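Local atomic coordinates of xylanase and alpha-amylase inhibitor protein (Scadoxus multiflorus, PDB entry 3MU7), a protein that inhibits xylanase and alpha-amylase, and is built on the TIM-barrel fold of the family 18 glycosyl hydrolases. Residues 11-16 against 254-260; 2-6 against 267-271. Residues are numbered along the deposited sequence.

Interaction 1 (11-16 against 254-260); sequences QSFDER and WDSYWDT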
ATOM      1  N   GLN A  11      11.535   0.012  -3.371  1.00  6.57           N
ATOM      2  CA  GLN A  11      12.324   0.578  -2.275  1.00  7.03           C
ATOM      3  C   GLN A  11      13.839   0.436  -2.401  1.00  7.10           C
ATOM      4  O   GLN A  11      14.563   0.980  -1.575  1.00  7.42           O
ATOM      5  CB  GLN A  11      11.855  -0.004  -0.930  1.00  6.91           C
ATOM      6  CG  GLN A  11      10.459   0.458  -0.504  1.00  7.18           C
ATOM      7  CD  GLN A  11       9.345  -0.075  -1.405  1.00  6.50           C
ATOM      8  OE1 GLN A  11       9.197  -1.287  -1.580  1.00  6.57           O
ATOM      9  NE2 GLN A  11       8.545   0.828  -1.958  1.00  7.31           N
ATOM     10  N   SER A  12      14.328  -0.271  -3.419  1.00  6.89           N
ATOM     11  CA  SER A  12      15.774  -0.398  -3.592  1.00  7.28           C
ATOM     12  C   SER A  12      16.137  -0.592  -5.042  1.00  6.93           C
ATOM     13  O   SER A  12      15.587  -1.462  -5.715  1.00  7.29           O
ATOM     14  CB  SER A  12      16.337  -1.573  -2.790  1.00  7.38           C
ATOM     15  OG  SER A  12      17.752  -1.626  -2.945  1.00  8.50           O
ATOM     16  N   PHE A  13      17.120   0.164  -5.513  1.00  7.33           N
ATOM     17  CA  PHE A  13      17.576   0.013  -6.883  1.00  7.28           C
ATOM     18  C   PHE A  13      17.962  -1.430  -7.214  1.00  7.22           C
ATOM     19  O   PHE A  13      17.774  -1.880  -8.344  1.00  7.82           O
ATOM     20  CB  PHE A  13      18.755   0.946  -7.155  1.00  7.59           C
ATOM     21  CG  PHE A  13      19.226   0.920  -8.582  1.00  8.14           C
ATOM     22  CD1 PHE A  13      18.457   1.500  -9.584  1.00  8.73           C
ATOM     23  CD2 PHE A  13      20.436   0.318  -8.927  1.00  9.52           C
ATOM     24  CE1 PHE A  13      18.891   1.492 -10.914  1.00 10.21           C
ATOM     25  CE2 PHE A  13      20.868   0.298 -10.250  1.00 10.73           C
ATOM     26  CZ  PHE A  13      20.100   0.885 -11.242  1.00 11.49           C
ATOM     27  N   ASP A  14      18.514  -2.142  -6.236  1.00  7.25           N
ATOM     28  CA  ASP A  14      19.021  -3.487  -6.482  1.00  7.90           C
ATOM     29  C   ASP A  14      18.041  -4.592  -6.131  1.00  8.09           C
ATOM     30  O   ASP A  14      18.422  -5.759  -6.103  1.00  9.20           O
ATOM     31  CB  ASP A  14      20.341  -3.694  -5.752  1.00  8.64           C
ATOM     32  CG  ASP A  14      21.372  -2.684  -6.167  1.00  8.69           C
ATOM     33  OD1 ASP A  14      21.671  -2.603  -7.372  1.00  9.76           O
ATOM     34  OD2 ASP A  14      21.844  -1.937  -5.296  1.00 10.52           O
ATOM     35  N   GLU A  15      16.782  -4.247  -5.888  1.00  7.67           N
ATOM     36  CA  GLU A  15      15.797  -5.253  -5.510  1.00  7.76           C
ATOM     37  C   GLU A  15      15.405  -6.154  -6.681  1.00  7.81           C
ATOM     38  O   GLU A  15      15.544  -5.792  -7.854  1.00  7.89           O
ATOM     39  CB  GLU A  15      14.548  -4.598  -4.916  1.00  7.83           C
ATOM     40  CG  GLU A  15      13.652  -3.928  -5.943  1.00  7.66           C
ATOM     41  CD  GLU A  15      12.583  -3.083  -5.286  1.00  6.74           C
ATOM     42  OE1 GLU A  15      11.741  -3.658  -4.560  1.00  7.50           O
ATOM     43  OE2 GLU A  15      12.579  -1.852  -5.504  1.00  7.09           O
ATOM     44  N   ARG A  16      14.888  -7.325  -6.333  1.00  7.71           N
ATOM     45  CA  ARG A  16      14.240  -8.229  -7.275  1.00  7.92           C
ATOM     46  C   ARG A  16      13.256  -7.430  -8.139  1.00  7.60           C
ATOM     47  O   ARG A  16      12.469  -6.626  -7.615  1.00  7.10           O
ATOM     48  CB  ARG A  16      13.500  -9.305  -6.475  1.00  8.22           C
ATOM     49  CG  ARG A  16      12.668 -10.277  -7.307  1.00  8.41           C
ATOM     50  CD  ARG A  16      11.900 -11.269  -6.437  1.00  8.84           C
ATOM     51  NE  ARG A  16      10.979 -10.580  -5.530  1.00  8.47           N
ATOM     52  CZ  ARG A  16      10.387 -11.145  -4.483  1.00  8.53           C
ATOM     53  NH1 ARG A  16      10.596 -12.427  -4.192  1.00 10.25           N
ATOM     54  NH2 ARG A  16       9.591 -10.417  -3.716  1.00  8.59           N
ATOM     55  N   TRP A 254       6.209  -5.165   4.409  1.00  6.45           N
ATOM     56  CA  TRP A 254       7.183  -4.114   4.151  1.00  6.48           C
ATOM     57  C   TRP A 254       8.550  -4.803   4.217  1.00  6.39           C
ATOM     58  O   TRP A 254       9.027  -5.098   5.279  1.00  6.71           O
ATOM     59  CB  TRP A 254       7.089  -3.028   5.246  1.00  6.98           C
ATOM     60  CG  TRP A 254       8.099  -1.917   4.933  1.00  7.12           C
ATOM     61  CD1 TRP A 254       9.335  -1.757   5.442  1.00  8.36           C
ATOM     62  CD2 TRP A 254       7.907  -0.870   3.994  1.00  7.93           C
ATOM     63  NE1 TRP A 254       9.931  -0.644   4.868  1.00  8.77           N
ATOM     64  CE2 TRP A 254       9.070  -0.091   3.965  1.00  8.81           C
ATOM     65  CE3 TRP A 254       6.838  -0.495   3.199  1.00  9.37           C
ATOM     66  CZ2 TRP A 254       9.194   1.033   3.132  1.00  9.68           C
ATOM     67  CZ3 TRP A 254       6.967   0.569   2.374  1.00 10.74           C
ATOM     68  CH2 TRP A 254       8.133   1.348   2.367  1.00 10.25           C
ATOM     69  N   ASP A 255       9.156  -5.150   3.088  1.00  6.57           N
ATOM     70  CA  ASP A 255       8.773  -4.832   1.720  1.00  6.52           C
ATOM     71  C   ASP A 255       9.475  -5.898   0.814  1.00  6.48           C
ATOM     72  O   ASP A 255      10.183  -6.716   1.284  1.00  6.63           O
ATOM     73  CB  ASP A 255       9.245  -3.430   1.280  1.00  6.54           C
ATOM     74  CG  ASP A 255      10.745  -3.214   1.497  1.00  6.11           C
ATOM     75  OD1 ASP A 255      11.513  -4.125   1.539  1.00  7.84           O
ATOM     76  OD2 ASP A 255      11.081  -2.069   1.692  1.00  7.71           O
ATOM     77  N   SER A 256       9.208  -5.850  -0.468  1.00  6.56           N
ATOM     78  CA  SER A 256       9.680  -6.886  -1.408  1.00  6.94           C
ATOM     79  C   SER A 256      11.201  -7.114  -1.331  1.00  6.81           C
ATOM     80  O   SER A 256      11.662  -8.229  -1.290  1.00  7.52           O
ATOM     81  CB  SER A 256       9.255  -6.532  -2.823  1.00  7.02           C
ATOM     82  OG  SER A 256       9.663  -7.516  -3.771  1.00  7.05           O
ATOM     83  N   TYR A 257      11.931  -6.008  -1.243  1.00  7.08           N
ATOM     84  CA  TYR A 257      13.381  -6.076  -1.119  1.00  7.74           C
ATOM     85  C   TYR A 257      13.777  -6.998   0.031  1.00  7.93           C
ATOM     86  O   TYR A 257      14.577  -7.917  -0.149  1.00  8.69           O
ATOM     87  CB  TYR A 257      13.921  -4.668  -0.913  1.00  8.08           C
ATOM     88  CG  TYR A 257      15.398  -4.537  -0.686  1.00  9.17           C
ATOM     89  CD1 TYR A 257      16.318  -4.972  -1.636  1.00  9.83           C
ATOM     90  CD2 TYR A 257      15.875  -3.908   0.457  1.00 11.20           C
ATOM     91  CE1 TYR A 257      17.682  -4.807  -1.432  1.00 11.65           C
ATOM     92  CE2 TYR A 257      17.232  -3.739   0.669  1.00 12.90           C
ATOM     93  CZ  TYR A 257      18.127  -4.189  -0.276  1.00 12.81           C
ATOM     94  OH  TYR A 257      19.475  -4.018  -0.050  1.00 15.85           O
ATOM     95  N   TRP A 258      13.202  -6.764   1.204  1.00  7.70           N
ATOM     96  CA  TRP A 258      13.527  -7.570   2.376  1.00  8.26           C
ATOM     97  C   TRP A 258      12.916  -8.963   2.370  1.00  8.22           C
ATOM     98  O   TRP A 258      13.530  -9.911   2.863  1.00  9.58           O
ATOM     99  CB  TRP A 258      13.197  -6.816   3.662  1.00  8.30           C
ATOM    100  CG  TRP A 258      14.185  -5.725   3.919  1.00  8.78           C
ATOM    101  CD1 TRP A 258      13.981  -4.384   3.793  1.00  9.26           C
ATOM    102  CD2 TRP A 258      15.549  -5.890   4.315  1.00  9.43           C
ATOM    103  NE1 TRP A 258      15.135  -3.697   4.098  1.00 10.07           N
ATOM    104  CE2 TRP A 258      16.112  -4.600   4.417  1.00  9.48           C
ATOM    105  CE3 TRP A 258      16.354  -7.006   4.588  1.00 10.10           C
ATOM    106  CZ2 TRP A 258      17.445  -4.389   4.790  1.00 11.53           C
ATOM    107  CZ3 TRP A 258      17.679  -6.797   4.955  1.00 11.42           C
ATOM    108  CH2 TRP A 258      18.210  -5.497   5.051  1.00 12.40           C
ATOM    109  N   ASP A 259      11.717  -9.099   1.810  1.00  8.17           N
ATOM    110  CA  ASP A 259      11.060 -10.401   1.685  1.00  8.46           C
ATOM    111  C   ASP A 259      11.867 -11.342   0.785  1.00  8.87           C
ATOM    112  O   ASP A 259      11.899 -12.554   1.006  1.00  9.27           O
ATOM    113  CB  ASP A 259       9.643 -10.215   1.143  1.00  8.30           C
ATOM    114  CG  ASP A 259       8.753 -11.419   1.375  1.00  9.23           C
ATOM    115  OD1 ASP A 259       8.979 -12.188   2.329  1.00 10.21           O
ATOM    116  OD2 ASP A 259       7.798 -11.574   0.602  1.00 10.22           O
ATOM    117  N   THR A 260      12.537 -10.785  -0.221  1.00  9.60           N
ATOM    118  CA  THR A 260      13.418 -11.575  -1.083  1.00 11.20           C
ATOM    119  C   THR A 260      14.539 -12.217  -0.259  1.00 12.03           C
ATOM    120  O   THR A 260      14.855 -13.393  -0.464  1.00 13.49           O
ATOM    121  CB  THR A 260      14.019 -10.706  -2.202  1.00 10.70           C
ATOM    122  OG1 THR A 260      12.968 -10.134  -2.992  1.00 10.79           O
ATOM    123  CG2 THR A 260      14.942 -11.509  -3.119  1.00 11.47           C
TER
HETATM  124  O   HOH W   1      11.017  -3.385  -1.933  1.00  7.15           O
HETATM  125  O   HOH W   2      11.799  -6.415  -4.815  1.00  7.11           O
HETATM  126  O   HOH W   3      15.117  -7.899  -3.558  1.00 14.81           O
HETATM  127  O   HOH W   4      10.108 -13.246  -1.496  1.00 27.60           O
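At the C-terminal end of the barrel strands, the face that holds the active site in family 18 TIM-barrel enzymes, the loop 11-16 after strand 5-9 packs on 254-260, the start of helix 256-262. One direct hydrogen bond joins the two: Arg16 NH2 donates to Ser256 OG at 2.9 Å, while Thr260 OG1 lies over a face of the guanidinium, 3.1 Å from Arg16 CZ. Tyr27 and Thr21 also bind this arginine. Waters supply other polar links. Water 1 donates to Gln11 OE1 (2.8 Å) and Glu15 OE1 (2.7 Å) and accepts from Tyr257 N (2.9 Å); water 2 joins Glu15 OE1, Arg16 O and Ser256 OG. Apolar contact includes a CH-pi interaction, Ser12 CB 3.6 Å from the Tyr257 ring centroid, besides Glu15 CB 3.7 Å from Tyr257 CD1 and Gln11 CG 3.8 Å from Trp254 CH2. Within the segments, Ser12 N donates to Glu15 OE2 (3.1 Å) across a type I turn, the same oxygen serving His51, and Asp255, after a cis peptide, N-caps the helix through OD1 to Trp258 N (3.2 Å). The chemistry implies a mixed junction: one direct hydrogen bond and packing against Tyr257, supplemented by ordered waters.

Interaction 2 (2-6 against 267-271); sequences SLDIA and KILGK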
ATOM      1  N   SER A   2      -6.671 -19.264  -0.074  1.00 25.41           N
ATOM      2  CA  SER A   2      -6.545 -18.927   1.358  1.00 24.41           C
ATOM      3  C   SER A   2      -5.880 -17.552   1.743  1.00 22.83           C
ATOM      4  O   SER A   2      -6.603 -16.620   2.063  1.00 23.38           O
ATOM      5  CB  SER A   2      -5.813 -20.102   2.030  1.00 24.79           C
ATOM      6  OG  SER A   2      -5.399 -19.753   3.343  1.00 26.09           O
ATOM      7  N   LEU A   3      -4.499 -17.392   1.734  1.00 20.73           N
ATOM      8  CA  LEU A   3      -3.934 -16.075   2.187  1.00 17.96           C
ATOM      9  C   LEU A   3      -3.430 -15.103   1.130  1.00 16.00           C
ATOM     10  O   LEU A   3      -2.520 -15.391   0.356  1.00 15.94           O
ATOM     11  CB  LEU A   3      -2.770 -16.245   3.194  1.00 18.21           C
ATOM     12  CG  LEU A   3      -2.351 -14.980   3.994  1.00 18.56           C
ATOM     13  CD1 LEU A   3      -3.301 -14.736   5.159  1.00 19.86           C
ATOM     14  CD2 LEU A   3      -0.918 -15.110   4.508  1.00 19.40           C
ATOM     15  N   ASP A   4      -4.081 -13.924   1.116  1.00 13.57           N
ATOM     16  CA  ASP A   4      -3.715 -12.814   0.246  1.00 11.82           C
ATOM     17  C   ASP A   4      -2.656 -11.972   0.940  1.00 10.01           C
ATOM     18  O   ASP A   4      -2.804 -11.571   2.098  1.00  9.78           O
ATOM     19  CB  ASP A   4      -4.923 -11.946  -0.114  1.00 12.26           C
ATOM     20  CG  ASP A   4      -5.884 -12.638  -1.064  1.00 14.08           C
ATOM     21  OD1 ASP A   4      -5.456 -13.536  -1.816  1.00 15.50           O
ATOM     22  OD2 ASP A   4      -7.075 -12.268  -1.067  1.00 17.84           O
ATOM     23  N   ILE A   5      -1.583 -11.714   0.200  1.00  8.73           N
ATOM     24  CA  ILE A   5      -0.476 -10.887   0.661  1.00  8.34           C
ATOM     25  C   ILE A   5      -0.307  -9.696  -0.273  1.00  7.45           C
ATOM     26  O   ILE A   5      -0.219  -9.859  -1.497  1.00  7.69           O
ATOM     27  CB  ILE A   5       0.855 -11.684   0.753  1.00  8.44           C
ATOM     28  CG1 ILE A   5       0.679 -12.929   1.630  1.00  8.77           C
ATOM     29  CG2 ILE A   5       2.006 -10.791   1.255  1.00  8.67           C
ATOM     30  CD1 ILE A   5       1.923 -13.764   1.781  1.00 10.50           C
ATOM     31  N   ALA A   6      -0.279  -8.503   0.310  1.00  7.01           N
ATOM     32  CA  ALA A   6       0.100  -7.288  -0.400  1.00  6.81           C
ATOM     33  C   ALA A   6       1.556  -6.986  -0.059  1.00  6.87           C
ATOM     34  O   ALA A   6       1.981  -7.168   1.078  1.00  7.58           O
ATOM     35  CB  ALA A   6      -0.783  -6.134   0.014  1.00  7.47           C
ATOM     36  N   LYS A 267       7.583 -18.578   3.986  1.00 16.58           N
ATOM     37  CA  LYS A 267       7.337 -19.234   5.273  1.00 17.26           C
ATOM     38  C   LYS A 267       5.882 -19.115   5.727  1.00 17.38           C
ATOM     39  O   LYS A 267       5.310 -20.077   6.250  1.00 17.89           O
ATOM     40  CB  LYS A 267       8.279 -18.688   6.349  1.00 17.51           C
ATOM     41  CG  LYS A 267       9.743 -19.014   6.098  1.00 18.79           C
ATOM     42  CD  LYS A 267      10.639 -18.334   7.116  1.00 21.51           C
ATOM     43  CE  LYS A 267      12.100 -18.462   6.733  1.00 23.04           C
ATOM     44  NZ  LYS A 267      12.965 -17.662   7.643  1.00 24.79           N
ATOM     45  N   ILE A 268       5.288 -17.940   5.526  1.00 17.10           N
ATOM     46  CA  ILE A 268       3.863 -17.726   5.801  1.00 17.18           C
ATOM     47  C   ILE A 268       3.001 -18.698   4.988  1.00 17.24           C
ATOM     48  O   ILE A 268       2.050 -19.285   5.514  1.00 17.37           O
ATOM     49  CB  ILE A 268       3.429 -16.251   5.501  1.00 16.96           C
ATOM     50  CG1 ILE A 268       4.011 -15.283   6.541  1.00 17.12           C
ATOM     51  CG2 ILE A 268       1.907 -16.122   5.436  1.00 17.59           C
ATOM     52  CD1 ILE A 268       3.402 -15.380   7.953  1.00 17.87           C
ATOM     53  N   LEU A 269       3.357 -18.870   3.717  1.00 17.31           N
ATOM     54  CA  LEU A 269       2.564 -19.663   2.775  1.00 17.49           C
ATOM     55  C   LEU A 269       2.907 -21.156   2.759  1.00 18.55           C
ATOM     56  O   LEU A 269       2.175 -21.950   2.165  1.00 18.86           O
ATOM     57  CB  LEU A 269       2.691 -19.084   1.361  1.00 17.00           C
ATOM     58  CG  LEU A 269       2.155 -17.664   1.139  1.00 15.54           C
ATOM     59  CD1 LEU A 269       2.564 -17.153  -0.228  1.00 15.55           C
ATOM     60  CD2 LEU A 269       0.637 -17.605   1.312  1.00 15.51           C
ATOM     61  N   GLY A 270       4.012 -21.528   3.399  1.00 19.47           N
ATOM     62  CA  GLY A 270       4.441 -22.926   3.453  1.00 21.03           C
ATOM     63  C   GLY A 270       5.152 -23.403   2.200  1.00 22.31           C
ATOM     64  O   GLY A 270       5.206 -24.605   1.929  1.00 22.65           O
ATOM     65  N   LYS A 271       5.692 -22.463   1.431  1.00 23.35           N
ATOM     66  CA  LYS A 271       6.497 -22.795   0.261  1.00 24.56           C
ATOM     67  C   LYS A 271       7.933 -23.072   0.694  1.00 25.41           C
ATOM     68  O   LYS A 271       8.400 -22.527   1.699  1.00 25.72           O
ATOM     69  CB  LYS A 271       6.447 -21.670  -0.778  1.00 24.52           C
ATOM     70  CG  LYS A 271       5.066 -21.447  -1.389  1.00 24.66           C
ATOM     71  CD  LYS A 271       5.120 -20.419  -2.508  1.00 25.51           C
ATOM     72  CE  LYS A 271       3.746 -20.176  -3.102  1.00 25.64           C
ATOM     73  NZ  LYS A 271       3.802 -19.204  -4.235  1.00 25.19           N
TER
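In a TIM barrel the chain must close on itself, the first strand pairing with the last, and the final helix can then cover the seam from outside. Here strand 5-9 runs parallel to strand 248-254, and the short helix 264-269 packs across the beginning of the first strand through side chains alone. Leu3 and Ile5, two residues apart in an extended chain, face the helix together. The helical segment opens with Lys267, which makes no contact with residues 2-6; its carbonyl oxygen accepts from Lys235, linking the last helix to helix 231-242. Ile268 is the buried member of the pair that makes the contact. Its CA-CB bond is directed at the strand side, and CG2 lies 4.3 Å from Ile5 CD1. Ile251 of the last strand and Pro231 and Lys235 of helix 231-242 also touch Ile268, so this residue fills the space between barrel wall and neighbouring helix. Leu269, which follows, is partly exposed. Although its CA-CB bond points sideways, the branched end reaches the strand side, where Leu269 CG sits 4.0 Å from Ile5 CD1 and Leu269 CD2 rests 4.1 Å from Leu3 CB. Gly270 then leaves the helix with a positive phi of 80°, turning the chain, and its N makes a weak hydrogen bond to Lys267 O at 3.5 Å. Lys271 comes next, its NZ hydrogen-bonded to Asn26 OD1 in the loop before strand 29-37.

The two contacts illustrate how chemistry follows place in a barrel. Both join the chain's beginning to its end, at the first strand, and interaction 1 is nested along the sequence within the loop closed by interaction 2. They lie at opposite ends of strand 5-9: interaction 2 at its start, interaction 1 in the loop after its finish, with centres about 17 Å apart. Successive helices, 256-262 and 264-269, serve them. Both are partly buried, but interaction 1 buries 476 Å² and combines polar groups with an aromatic face, with ordered waters also bridging its segments, whereas interaction 2 buries 167 Å² and is wholly aliphatic, its buried Ile5 and Ile268 flanked by the more open Leu3 and Leu269.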